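Local atomic coordinates of hypothetical protein MG296 homolog (Mycoplasma pneumoniae, PDB entry 2I15), a protein that is of unknown function but is an all-alpha member of the Mg296 family that packs against another copy of itself. Residues 46-50 with 102-106; 96-100 with 130-134. All coordinates share one frame. Residue numbers count along the deposited sequence, not the author numbering.

Contact 1: residues 46-50 with 102-106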
# COMPACT_ATOMS: atom_id res chain seq x y z
N LEU A 46 3.78 -5.69 17.47
CA LEU A 46 3.10 -4.80 16.52
C LEU A 46 2.52 -3.59 17.25
O LEU A 46 1.36 -3.22 17.07
CB LEU A 46 1.99 -5.51 15.74
CG LEU A 46 1.31 -4.59 14.72
CD1 LEU A 46 2.32 -3.58 14.13
CD2 LEU A 46 0.64 -5.41 13.62
N ILE A 47 3.37 -2.97 18.06
CA ILE A 47 3.01 -1.82 18.88
C ILE A 47 2.27 -0.74 18.11
O ILE A 47 1.42 -0.07 18.68
CB ILE A 47 4.30 -1.22 19.55
CG1 ILE A 47 3.96 -0.57 20.90
CG2 ILE A 47 4.92 -0.16 18.67
CD1 ILE A 47 3.12 0.67 20.80
N TYR A 48 2.54 -0.59 16.81
CA TYR A 48 1.93 0.47 16.00
C TYR A 48 0.49 0.31 15.49
O TYR A 48 -0.04 1.21 14.83
CB TYR A 48 2.84 0.81 14.81
CG TYR A 48 4.27 1.04 15.21
CD1 TYR A 48 5.24 0.07 14.95
CD2 TYR A 48 4.65 2.19 15.89
CE1 TYR A 48 6.56 0.24 15.38
CE2 TYR A 48 5.97 2.37 16.33
CZ TYR A 48 6.91 1.39 16.06
OH TYR A 48 8.19 1.54 16.52
N GLU A 49 -0.15 -0.81 15.79
CA GLU A 49 -1.54 -1.04 15.38
C GLU A 49 -2.28 -1.44 16.63
O GLU A 49 -3.50 -1.67 16.64
CB GLU A 49 -1.62 -2.19 14.39
CG GLU A 49 -0.70 -1.98 13.22
CD GLU A 49 -1.45 -1.56 12.00
OE1 GLU A 49 -1.89 -2.46 11.25
OE2 GLU A 49 -1.64 -0.34 11.82
N ASP A 50 -1.49 -1.56 17.68
CA ASP A 50 -1.95 -1.98 18.97
C ASP A 50 -2.82 -0.97 19.61
O ASP A 50 -2.36 0.16 19.86
CB ASP A 50 -0.73 -2.22 19.87
CG ASP A 50 -0.86 -3.46 20.71
OD1 ASP A 50 -1.85 -3.57 21.46
OD2 ASP A 50 0.04 -4.31 20.60
N ALA A 102 4.35 0.30 7.73
CA ALA A 102 4.06 -0.17 9.08
C ALA A 102 3.77 1.02 10.01
O ALA A 102 3.09 0.86 11.03
CB ALA A 102 5.23 -0.98 9.63
N LEU A 103 4.25 2.20 9.65
CA LEU A 103 4.07 3.37 10.50
C LEU A 103 2.99 4.36 10.03
O LEU A 103 2.76 5.40 10.65
CB LEU A 103 5.43 4.09 10.64
CG LEU A 103 6.52 3.20 11.26
CD1 LEU A 103 7.83 3.91 11.26
CD2 LEU A 103 6.11 2.82 12.69
N THR A 104 2.33 4.00 8.95
CA THR A 104 1.29 4.83 8.33
C THR A 104 0.33 5.52 9.31
O THR A 104 0.14 6.74 9.26
CB THR A 104 0.51 3.98 7.30
OG1 THR A 104 0.69 4.52 5.98
CG2 THR A 104 -0.97 3.97 7.61
N LEU A 105 -0.27 4.74 10.21
CA LEU A 105 -1.23 5.25 11.18
C LEU A 105 -0.50 6.15 12.19
O LEU A 105 -1.04 7.17 12.64
CB LEU A 105 -1.90 4.08 11.90
CG LEU A 105 -3.21 4.20 12.69
CD1 LEU A 105 -3.17 5.38 13.63
CD2 LEU A 105 -4.36 4.33 11.74
N PHE A 106 0.73 5.77 12.51
CA PHE A 106 1.60 6.49 13.44
C PHE A 106 1.91 7.87 12.84
O PHE A 106 1.84 8.89 13.53
CB PHE A 106 2.91 5.72 13.59
CG PHE A 106 3.83 6.25 14.65
CD1 PHE A 106 3.74 5.80 15.96
CD2 PHE A 106 4.80 7.20 14.34
CE1 PHE A 106 4.61 6.28 16.94
CE2 PHE A 106 5.67 7.68 15.31
CZ PHE A 106 5.57 7.22 16.61
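Y48 lays one face of its ring against the methyl end of L103: CD2 of L103 stands 3.4 Å from the centroid of the Y48 ring and only 4° off the ring normal, a well-centred CH-pi contact. The edge of the same ring points at the face of F106 in an offset edge-to-face pair, with centroids 5.6 Å apart, planes at 90°, and CD2 of Y48 3.7 Å from CD1 of F106. At the root of the side chain, Y48 CB lies 3.8 Å from the carbonyl O of A102, at the kinked part of helix 92-113, where the N atoms of L105 and F106 lack bonds to the preceding turn. E49 merely skirts the contact, its OE2 4.4 Å from CB of L105. Within the loop, E49 N donates a hydrogen bond to L46 O (3.1 Å). F68 of helix 57-75 meets both aromatic rings, Y48 OH makes a weak hydrogen bond to L64 O, and F30 of the second subunit packs edge-to-face with F106. With no hydrogen bond between the segments, aromatic and aliphatic side chains make the join, consistent with one that rests mainly on apolar burial.

Contact 2: residues 96-100 with 130-134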
# COMPACT_ATOMS: atom_id res chain seq x y z
N CYS A 96 12.66 0.80 2.75
CA CYS A 96 12.06 2.00 3.34
C CYS A 96 10.56 1.97 3.17
O CYS A 96 9.81 2.57 3.95
CB CYS A 96 12.60 3.25 2.66
SG CYS A 96 14.26 3.69 3.12
N GLN A 97 10.11 1.28 2.12
CA GLN A 97 8.68 1.21 1.86
C GLN A 97 8.05 0.42 3.01
O GLN A 97 7.04 0.84 3.55
CB GLN A 97 8.43 0.55 0.51
CG GLN A 97 6.97 0.60 0.08
CD GLN A 97 6.49 2.02 -0.18
OE1 GLN A 97 5.33 2.34 0.04
NE2 GLN A 97 7.39 2.87 -0.67
N SER A 98 8.69 -0.68 3.40
CA SER A 98 8.18 -1.53 4.49
C SER A 98 8.17 -0.85 5.85
O SER A 98 7.26 -1.07 6.64
CB SER A 98 9.01 -2.80 4.58
OG SER A 98 8.98 -3.50 3.34
N PHE A 99 9.18 -0.02 6.13
CA PHE A 99 9.25 0.72 7.39
C PHE A 99 8.09 1.71 7.44
O PHE A 99 7.43 1.88 8.48
CB PHE A 99 10.55 1.50 7.46
CG PHE A 99 10.78 2.18 8.79
CD1 PHE A 99 11.30 1.46 9.87
CD2 PHE A 99 10.51 3.54 8.97
CE1 PHE A 99 11.55 2.08 11.09
CE2 PHE A 99 10.75 4.17 10.19
CZ PHE A 99 11.27 3.43 11.26
N TYR A 100 7.81 2.34 6.30
CA TYR A 100 6.73 3.31 6.22
C TYR A 100 5.35 2.65 6.28
O TYR A 100 4.47 3.10 7.01
CB TYR A 100 6.82 4.12 4.91
CG TYR A 100 5.56 4.93 4.61
CD1 TYR A 100 5.34 6.18 5.20
CD2 TYR A 100 4.57 4.43 3.75
CE1 TYR A 100 4.18 6.92 4.93
CE2 TYR A 100 3.40 5.16 3.48
CZ TYR A 100 3.22 6.39 4.07
OH TYR A 100 2.07 7.10 3.79
N GLY A 130 12.73 7.97 -0.51
CA GLY A 130 12.02 7.50 -1.69
C GLY A 130 10.89 6.54 -1.35
O GLY A 130 11.01 5.34 -1.55
N VAL A 131 9.79 7.07 -0.83
CA VAL A 131 8.67 6.22 -0.45
C VAL A 131 7.36 6.52 -1.19
O VAL A 131 7.08 7.66 -1.58
CB VAL A 131 8.44 6.31 1.08
CG1 VAL A 131 7.20 5.55 1.48
CG2 VAL A 131 9.65 5.75 1.81
N LEU A 132 6.57 5.47 -1.41
CA LEU A 132 5.29 5.59 -2.10
C LEU A 132 4.28 5.75 -0.97
O LEU A 132 3.86 4.76 -0.35
CB LEU A 132 4.99 4.33 -2.92
CG LEU A 132 3.96 4.49 -4.02
CD1 LEU A 132 4.02 3.29 -4.95
CD2 LEU A 132 2.57 4.68 -3.41
N THR A 133 3.89 6.99 -0.71
CA THR A 133 2.98 7.28 0.39
C THR A 133 1.49 7.12 0.13
O THR A 133 1.02 7.15 -1.00
CB THR A 133 3.21 8.71 0.90
OG1 THR A 133 2.83 9.65 -0.11
CG2 THR A 133 4.69 8.90 1.27
N VAL A 134 0.78 6.95 1.24
CA VAL A 134 -0.66 6.76 1.26
C VAL A 134 -1.45 8.00 0.78
O VAL A 134 -2.64 7.90 0.49
CB VAL A 134 -1.07 6.31 2.70
CG1 VAL A 134 -2.53 6.59 2.97
CG2 VAL A 134 -0.81 4.81 2.85
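The side chain of Y100 spans this contact. Its t rotamer (chi1 167°) carries the ring outward from helix 92-113 along the C-terminal segment 130-134, so that its root meets V131, with CG of Y100 3.6 Å from CG1 of V131, while its hydroxyl reaches V134. There the backbone N of V134 donates a nearly straight hydrogen bond to OH of Y100 (2.9 Å, 175°), lying near the ring plane. On the way the ring passes T133, whose CB is 3.5 Å from Y100 OH, and CE2 of Y100 lies 4.3 Å from CG2 of V134. V131, with chi1 near 174°, spreads its two methyls between neighbours one turn apart: CG1 faces Y100, whereas CG2 lies 4.0 Å from CB of C96. Q97, one turn before Y100 on the helix, has chi1 t but chi2 p, a bend that brings the end of a side chain leaving its CA sideways over the backbone of V131 and L132. L132 leaves the backbone sideways and then swings its isobutyl end off the helix. T133 adopts the p rotamer and hydrogen-bonds through OG1 to the backbone O of the C-terminal residue Y135. The extended tail after helix 120-128 thus runs beside helix 92-113, packing against it through side chains and one backbone N-H. V134 also touches T104 farther along that helix, F99 turns instead to helix 57-75, and C96 packs on Q10 and V134 on Y53, both of the second subunit.

Overall arrangement
Both contacts use helix 92-113, with their centres about 13 Å apart. The centre of contact 1 lies about 4 Å from the centre of the chain, and the contact is largely buried; that of contact 2 lies about 17 Å from it, and the contact is only partly buried. The chemistry follows: the inner site joins the loop after helix 27-41 to the helix by rings and methyls, whereas the outer one mixes apolar packing with a tyrosine-to-backbone hydrogen bond. They meet where T104 OG1 of contact 1 lies 3.5 Å from V134 CG2 of contact 2. Their segments alternate along the sequence, so one helix gathers an early loop and the C-terminal tail, and both sites touch the second subunit.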